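Local coordinates for glutamine synthetase (Streptomyces coelicolor, PDB 4BAX), which belongs to the glutamine synthetase family and forms a ten-chain assembly, each chain joining a beta-grasp domain to a catalytic domain, at residues C57-V62 with C79-T84; R21-I26 with P38-D43; G132-Q137 with G224-A229. One frame throughout, in Å; residues are numbered along the deposited sequence.

How the contacts relate
Followed from the N terminus, the three contacts come in series, none nesting in or crossing another. Contact 2 closes a loop of 11 residues between strands 20-28 and 40-43, within this chain the two outermost strands of the five-stranded beta-grasp sheet. Contact 1 then closes the hairpin of strands 56-66 and 75-82. These two contacts touch: strand 40-43 is the sheet neighbour of strand 56-66, with a probable hydrogen bond from Cys57 N to Phe42 O, and both reach the second subunit. Contact 3 bridges 86 residues, joining two surface loops in the catalytic part of the chain; its centre lies about 40 Å from that of contact 2 and 41 Å from that of contact 1.

Contact 1. Residues C57-V62 with C79-T84; sequences CVLKPV and CEVLDT
The flat groups are peptide units and the carboxylate of Glu80. The carboxylate is met by Lys60 CD, 3.4 Å from Glu80 OE2, and by Val62 CG1, 4.0 Å from Glu80 CD, while its OE1 is hydrogen-bonded to Asn92 ND2. Glu80 CG sits in the crowded position between N and carbonyl carbon (chi1 68°), which lays the extended chain beside that of Lys60, both pointing the same way. Their charged ends stay apart, Lys60 NZ lying 5.4 Å from Glu80 OE2, so any attraction is probably modest. Four backbone bonds join the strands in two reciprocal pairs, Val58 with Leu82 and Lys60 with Glu80. The straightest runs from Lys60 N to Glu80 O (2.9 Å, 166° at the hydrogen), nearly along the C=O axis, whereas Glu80 N approaches Lys60 O from above the carbonyl plane. This is the antiparallel hairpin of strands 56-66 and 75-82 in the beta-grasp domain, its sheet carried on by strand 40-43 beyond one strand and strand 3-11 beyond the other, whose Phe42 and Trp10 both touch Leu59 and Val81. Val58, on which Trp302 of the second subunit packs, meets Leu82 CB to CB on the face they share with Lys60, where Leu82 CD1 lies obliquely across Lys60 CD at 3.7 Å. On the reverse face Leu59 CB touches Cys79 SG at 3.9 Å.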
# COMPACT_ATOMS: atom_id res chain seq x y z
N CYS A 57 -38.61 29.49 -6.99
CA CYS A 57 -39.25 28.62 -7.95
C CYS A 57 -40.30 27.76 -7.28
O CYS A 57 -40.30 27.58 -6.06
CB CYS A 57 -38.20 27.76 -8.64
SG CYS A 57 -36.96 28.71 -9.55
N VAL A 58 -41.23 27.28 -8.10
CA VAL A 58 -42.34 26.48 -7.62
C VAL A 58 -42.23 25.08 -8.26
O VAL A 58 -41.99 24.94 -9.47
CB VAL A 58 -43.69 27.14 -7.99
CG1 VAL A 58 -44.83 26.17 -7.77
CG2 VAL A 58 -43.89 28.43 -7.17
N LEU A 59 -42.43 24.05 -7.43
CA LEU A 59 -42.45 22.67 -7.86
C LEU A 59 -43.88 22.19 -7.99
O LEU A 59 -44.66 22.28 -7.01
CB LEU A 59 -41.70 21.81 -6.84
CG LEU A 59 -40.19 22.09 -6.88
CD1 LEU A 59 -39.41 21.35 -5.77
CD2 LEU A 59 -39.61 21.79 -8.26
N LYS A 60 -44.25 21.76 -9.19
CA LYS A 60 -45.58 21.25 -9.40
C LYS A 60 -45.50 19.79 -9.87
O LYS A 60 -44.98 19.53 -10.94
CB LYS A 60 -46.29 22.09 -10.45
CG LYS A 60 -47.72 21.70 -10.69
CD LYS A 60 -48.22 22.49 -11.89
CE LYS A 60 -49.65 22.13 -12.24
NZ LYS A 60 -50.48 22.42 -11.03
N PRO A 61 -46.03 18.85 -9.06
CA PRO A 61 -46.02 17.41 -9.36
C PRO A 61 -46.70 17.12 -10.70
O PRO A 61 -47.76 17.70 -10.98
CB PRO A 61 -46.84 16.79 -8.22
CG PRO A 61 -46.75 17.78 -7.09
CD PRO A 61 -46.46 19.13 -7.67
N VAL A 62 -46.09 16.31 -11.56
CA VAL A 62 -46.72 15.94 -12.82
C VAL A 62 -46.80 14.43 -12.95
O VAL A 62 -47.56 13.89 -13.76
CB VAL A 62 -45.99 16.57 -14.05
CG1 VAL A 62 -45.98 18.08 -13.92
CG2 VAL A 62 -44.57 16.03 -14.17
N CYS A 79 -41.58 16.75 -10.83
CA CYS A 79 -42.27 18.06 -10.89
C CYS A 79 -41.84 18.86 -12.10
O CYS A 79 -40.80 18.60 -12.71
CB CYS A 79 -41.97 18.90 -9.64
SG CYS A 79 -42.41 18.18 -8.05
N GLU A 80 -42.66 19.83 -12.45
CA GLU A 80 -42.23 20.82 -13.42
C GLU A 80 -42.00 22.09 -12.63
O GLU A 80 -42.54 22.25 -11.53
CB GLU A 80 -43.26 21.02 -14.55
CG GLU A 80 -44.57 21.66 -14.08
CD GLU A 80 -45.56 21.87 -15.23
OE1 GLU A 80 -45.16 21.62 -16.39
OE2 GLU A 80 -46.72 22.29 -14.97
N VAL A 81 -41.22 22.99 -13.21
CA VAL A 81 -40.80 24.18 -12.48
C VAL A 81 -41.60 25.38 -12.97
O VAL A 81 -41.72 25.62 -14.19
CB VAL A 81 -39.27 24.44 -12.64
CG1 VAL A 81 -38.83 25.65 -11.83
CG2 VAL A 81 -38.49 23.20 -12.20
N LEU A 82 -42.14 26.12 -12.02
CA LEU A 82 -42.96 27.27 -12.35
C LEU A 82 -42.41 28.51 -11.71
O LEU A 82 -41.75 28.44 -10.67
CB LEU A 82 -44.39 27.07 -11.86
CG LEU A 82 -45.05 25.76 -12.27
CD1 LEU A 82 -46.47 25.77 -11.73
CD2 LEU A 82 -45.00 25.53 -13.78
N ASP A 83 -42.75 29.65 -12.31
CA ASP A 83 -42.48 30.95 -11.72
C ASP A 83 -43.48 31.11 -10.59
O ASP A 83 -44.44 30.33 -10.51
CB ASP A 83 -42.68 32.05 -12.78
CG ASP A 83 -41.44 32.26 -13.68
OD1 ASP A 83 -40.29 32.12 -13.19
OD2 ASP A 83 -41.61 32.59 -14.88
N THR A 84 -43.30 32.13 -9.76
CA THR A 84 -44.18 32.38 -8.60
C THR A 84 -45.63 32.69 -9.01
O THR A 84 -46.56 32.51 -8.22
CB THR A 84 -43.64 33.53 -7.71
OG1 THR A 84 -43.39 34.69 -8.52
CG2 THR A 84 -42.32 33.12 -7.07

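Contact 2. Residues R21-I26 with P38-D43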
# COMPACT_ATOMS: atom_id res chain seq x y z
N ARG A 21 -32.44 17.48 -10.02
CA ARG A 21 -32.33 17.89 -8.62
C ARG A 21 -33.41 17.17 -7.80
O ARG A 21 -34.48 16.78 -8.32
CB ARG A 21 -32.44 19.40 -8.46
CG ARG A 21 -31.54 20.19 -9.39
CD ARG A 21 -30.09 20.16 -8.96
NE ARG A 21 -29.28 20.98 -9.85
CZ ARG A 21 -28.15 21.56 -9.48
NH1 ARG A 21 -27.70 21.41 -8.23
NH2 ARG A 21 -27.46 22.29 -10.35
N SER A 22 -33.11 16.95 -6.52
CA SER A 22 -34.07 16.31 -5.66
C SER A 22 -33.92 16.68 -4.20
O SER A 22 -32.82 17.03 -3.73
CB SER A 22 -34.04 14.79 -5.86
OG SER A 22 -33.18 14.18 -4.92
N LYS A 23 -35.07 16.72 -3.52
CA LYS A 23 -35.14 16.74 -2.06
C LYS A 23 -36.35 15.98 -1.51
O LYS A 23 -37.33 15.70 -2.23
CB LYS A 23 -35.08 18.17 -1.51
CG LYS A 23 -35.90 19.17 -2.22
CD LYS A 23 -35.80 20.51 -1.53
CE LYS A 23 -36.59 21.54 -2.29
NZ LYS A 23 -37.30 22.48 -1.38
N THR A 24 -36.28 15.70 -0.22
CA THR A 24 -37.26 14.89 0.49
C THR A 24 -38.24 15.71 1.28
O THR A 24 -37.86 16.61 2.05
CB THR A 24 -36.58 13.91 1.48
OG1 THR A 24 -35.49 13.22 0.84
CG2 THR A 24 -37.59 12.95 2.09
N LYS A 25 -39.51 15.36 1.11
CA LYS A 25 -40.58 15.99 1.86
C LYS A 25 -41.24 14.91 2.73
O LYS A 25 -41.52 13.79 2.25
CB LYS A 25 -41.60 16.58 0.89
CG LYS A 25 -42.72 17.40 1.51
CD LYS A 25 -43.41 18.19 0.40
CE LYS A 25 -44.39 19.24 0.93
NZ LYS A 25 -43.73 20.60 1.01
N ILE A 26 -41.48 15.23 3.99
CA ILE A 26 -42.15 14.30 4.88
C ILE A 26 -43.60 14.68 4.96
O ILE A 26 -43.93 15.78 5.39
CB ILE A 26 -41.54 14.33 6.28
CG1 ILE A 26 -40.02 14.08 6.21
CG2 ILE A 26 -42.25 13.33 7.18
CD1 ILE A 26 -39.64 12.69 5.70
N PRO A 38 -48.87 18.17 -2.40
CA PRO A 38 -48.65 19.61 -2.32
C PRO A 38 -47.63 20.09 -3.36
O PRO A 38 -46.67 19.37 -3.66
CB PRO A 38 -48.10 19.81 -0.89
CG PRO A 38 -47.70 18.45 -0.41
CD PRO A 38 -48.56 17.46 -1.15
N VAL A 39 -47.86 21.28 -3.90
CA VAL A 39 -46.84 21.95 -4.70
C VAL A 39 -45.81 22.46 -3.74
O VAL A 39 -46.11 22.63 -2.55
CB VAL A 39 -47.39 23.09 -5.59
CG1 VAL A 39 -48.71 22.69 -6.24
CG2 VAL A 39 -47.54 24.39 -4.79
N TRP A 40 -44.59 22.65 -4.23
CA TRP A 40 -43.49 23.02 -3.36
C TRP A 40 -42.61 24.07 -4.03
O TRP A 40 -42.87 24.51 -5.14
CB TRP A 40 -42.68 21.78 -3.01
CG TRP A 40 -41.94 21.85 -1.72
CD1 TRP A 40 -41.99 22.86 -0.79
CD2 TRP A 40 -41.05 20.87 -1.18
NE1 TRP A 40 -41.18 22.57 0.28
CE2 TRP A 40 -40.59 21.35 0.06
CE3 TRP A 40 -40.60 19.63 -1.64
CZ2 TRP A 40 -39.69 20.63 0.85
CZ3 TRP A 40 -39.70 18.92 -0.85
CH2 TRP A 40 -39.26 19.42 0.38
N GLY A 41 -41.54 24.45 -3.37
CA GLY A 41 -40.68 25.47 -3.92
C GLY A 41 -39.24 25.20 -3.57
O GLY A 41 -38.94 24.31 -2.76
N PHE A 42 -38.34 25.96 -4.18
CA PHE A 42 -36.94 25.87 -3.85
C PHE A 42 -36.26 27.17 -4.25
O PHE A 42 -36.86 28.05 -4.87
CB PHE A 42 -36.27 24.68 -4.52
CG PHE A 42 -36.24 24.76 -6.00
CD1 PHE A 42 -37.30 24.29 -6.76
CD2 PHE A 42 -35.15 25.31 -6.65
CE1 PHE A 42 -37.28 24.37 -8.14
CE2 PHE A 42 -35.11 25.40 -8.03
CZ PHE A 42 -36.19 24.92 -8.78
N ASP A 43 -34.99 27.28 -3.85
CA ASP A 43 -34.17 28.43 -4.21
C ASP A 43 -33.42 28.26 -5.53
O ASP A 43 -32.49 27.46 -5.64
CB ASP A 43 -33.23 28.74 -3.05
CG ASP A 43 -34.00 29.03 -1.76
OD1 ASP A 43 -35.21 29.38 -1.84
OD2 ASP A 43 -33.42 28.88 -0.66
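Two cation-pi interactions dominate, one on each face of the Trp40 indole. Lys25 NZ stands 3.2 Å from the centroid of the five-membered ring of Trp40, only 5° off its normal; on the opposite face Lys23 NZ lies 3.8 Å from the centroid of the six-membered ring of Trp40. The two ammonium groups thus address different halves of the same indole, which probably helps to offset the two like charges. Both lysines descend tip to tip onto the ring, extended through chi2 and chi3 and bent at chi4, but Lys23 starts from the crowded chi1 position (44°). Trp40 also makes an edge-to-face pair with Tyr8 of strand 3-11.

Aliphatic contacts support the charges. Lys25, with CG anti to the backbone N (chi1 -174°), lays its CD 3.9 Å from the centroid of the six-membered ring of Trp40 as a CH-pi contact and rests CE on Pro38 CG. Lys23 CE makes a longer CH-pi contact with the other face and touches Phe42 CB at 3.9 Å.

A single hydrogen bond crosses the gap: Lys23 NZ donates to Gly41 O over 2.8 Å, in the carbonyl plane, which fixes the ammonium between peptide and ring. At the indole edge, Thr24 O faces Trp40 CH2 at 3.6 Å.

Strand 20-28 runs on into an antiparallel ladder with the second subunit through Thr24. The 10.1 Å axis separation of the short strands shows how far this beta-grasp sheet curls: its two outermost strands within this chain are bridged by a tryptophan with a cation-pi lysine over each face.

Contact 3. Residues G132-Q137 with G224-A229; sequences GFPAAQ and GDWNGA
Neither segment is helix or strand, and the two segments come nearest at Gln137 and Trp226, whose CA atoms are 7.4 Å apart. Residues 132-137 curve around the outer end of the Trp226 side chain, which leaves its backbone with CG anti to the carbonyl carbon (chi1 -54°) and reaches into the bend. Two backbone carbonyls meet the far edge of the indole near its plane: Ala135 O lies 3.5 Å from Trp226 CH2 and Pro134 O 3.7 Å from the same carbon, a placement consistent with weak attraction to the C-H rim. Pro134 also brings its CG tip to tip against Trp226 CH2. Phe133 lies rim to rim with the five-membered ring of Trp226, the planes only 6° apart but neither ring over the other; its CD1 is 3.8 Å from Trp226 CZ2.

Gln137 works along the other flank. Its extended chain passes CG at 3.8 Å from Trp226 CE3, with the amide turned perpendicular to the indole. Gln137 OE1 then accepts a hydrogen bond from Asn227 N over 2.8 Å, in the carbonyl plane and on a lone pair, with an angle of 157° at the hydrogen. A side-chain oxygen thus satisfies the peptide N-H just past the tryptophan and ties the loops together.

Phe128 adds an edge-to-face partner to Trp226, Tyr140 OH hydrogen-bonds Ala135 O, and Phe133 packs on Pro134 of the third subunit. The contact is a loop-to-loop junction at the surface of the catalytic domain, with Phe133 taking part in the interface with the third subunit, built on a tryptophan inserted into a neighbouring loop.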
# COMPACT_ATOMS: atom_id res chain seq x y z
N GLY A 132 -4.56 3.45 -19.24
CA GLY A 132 -4.50 2.68 -20.46
C GLY A 132 -5.81 2.34 -21.16
O GLY A 132 -6.88 2.87 -20.89
N PHE A 133 -5.71 1.38 -22.06
CA PHE A 133 -6.86 0.99 -22.83
C PHE A 133 -7.10 -0.50 -22.70
O PHE A 133 -6.15 -1.29 -22.55
CB PHE A 133 -6.58 1.32 -24.29
CG PHE A 133 -6.61 2.79 -24.58
CD1 PHE A 133 -7.82 3.47 -24.69
CD2 PHE A 133 -5.42 3.51 -24.69
CE1 PHE A 133 -7.84 4.84 -24.94
CE2 PHE A 133 -5.44 4.88 -24.94
CZ PHE A 133 -6.65 5.54 -25.06
N PRO A 134 -8.37 -0.90 -22.76
CA PRO A 134 -8.67 -2.33 -22.77
C PRO A 134 -8.54 -2.83 -24.20
O PRO A 134 -8.25 -2.03 -25.09
CB PRO A 134 -10.14 -2.38 -22.32
CG PRO A 134 -10.71 -1.06 -22.76
CD PRO A 134 -9.58 -0.07 -22.62
N ALA A 135 -8.79 -4.12 -24.43
CA ALA A 135 -8.74 -4.65 -25.78
C ALA A 135 -9.81 -3.93 -26.62
O ALA A 135 -10.78 -3.38 -26.07
CB ALA A 135 -8.99 -6.14 -25.76
N ALA A 136 -9.62 -3.95 -27.93
CA ALA A 136 -10.50 -3.21 -28.84
C ALA A 136 -11.88 -3.83 -28.80
O ALA A 136 -12.07 -4.95 -28.33
CB ALA A 136 -9.94 -3.25 -30.26
N GLN A 137 -12.85 -3.07 -29.28
CA GLN A 137 -14.25 -3.46 -29.19
C GLN A 137 -14.52 -4.72 -30.02
O GLN A 137 -13.79 -4.99 -30.99
CB GLN A 137 -15.15 -2.30 -29.60
CG GLN A 137 -15.11 -1.18 -28.58
CD GLN A 137 -15.76 0.08 -29.08
OE1 GLN A 137 -16.07 0.98 -28.30
NE2 GLN A 137 -15.96 0.14 -30.39
N GLY A 224 -12.07 8.85 -29.97
CA GLY A 224 -11.55 7.81 -30.83
C GLY A 224 -12.57 6.84 -31.39
O GLY A 224 -13.73 7.19 -31.60
N ASP A 225 -12.15 5.60 -31.56
CA ASP A 225 -13.00 4.61 -32.19
C ASP A 225 -13.93 3.96 -31.18
O ASP A 225 -14.73 3.10 -31.53
CB ASP A 225 -12.16 3.55 -32.89
CG ASP A 225 -11.57 4.06 -34.19
OD1 ASP A 225 -12.18 4.98 -34.80
OD2 ASP A 225 -10.53 3.52 -34.62
N TRP A 226 -13.79 4.35 -29.92
CA TRP A 226 -14.69 3.89 -28.86
C TRP A 226 -16.11 4.42 -29.09
O TRP A 226 -16.32 5.58 -29.45
CB TRP A 226 -14.14 4.28 -27.48
CG TRP A 226 -12.73 3.78 -27.31
CD1 TRP A 226 -11.57 4.48 -27.51
CD2 TRP A 226 -12.34 2.46 -26.94
NE1 TRP A 226 -10.48 3.66 -27.27
CE2 TRP A 226 -10.93 2.42 -26.92
CE3 TRP A 226 -13.04 1.30 -26.61
CZ2 TRP A 226 -10.22 1.28 -26.59
CZ3 TRP A 226 -12.33 0.16 -26.29
CH2 TRP A 226 -10.94 0.16 -26.28
N ASN A 227 -17.08 3.56 -28.86
CA ASN A 227 -18.47 3.86 -29.20
C ASN A 227 -19.08 5.02 -28.44
O ASN A 227 -18.92 5.16 -27.22
CB ASN A 227 -19.34 2.61 -29.05
CG ASN A 227 -19.76 2.04 -30.38
OD1 ASN A 227 -18.97 1.96 -31.33
ND2 ASN A 227 -21.01 1.60 -30.46
N GLY A 228 -19.85 5.82 -29.16
CA GLY A 228 -20.62 6.89 -28.55
C GLY A 228 -21.87 6.38 -27.84
O GLY A 228 -22.28 5.22 -28.02
N ALA A 229 -22.44 7.22 -26.99
CA ALA A 229 -23.67 6.87 -26.30
C ALA A 229 -24.85 7.63 -26.90
O ALA A 229 -24.86 8.87 -26.90
CB ALA A 229 -23.53 7.12 -24.78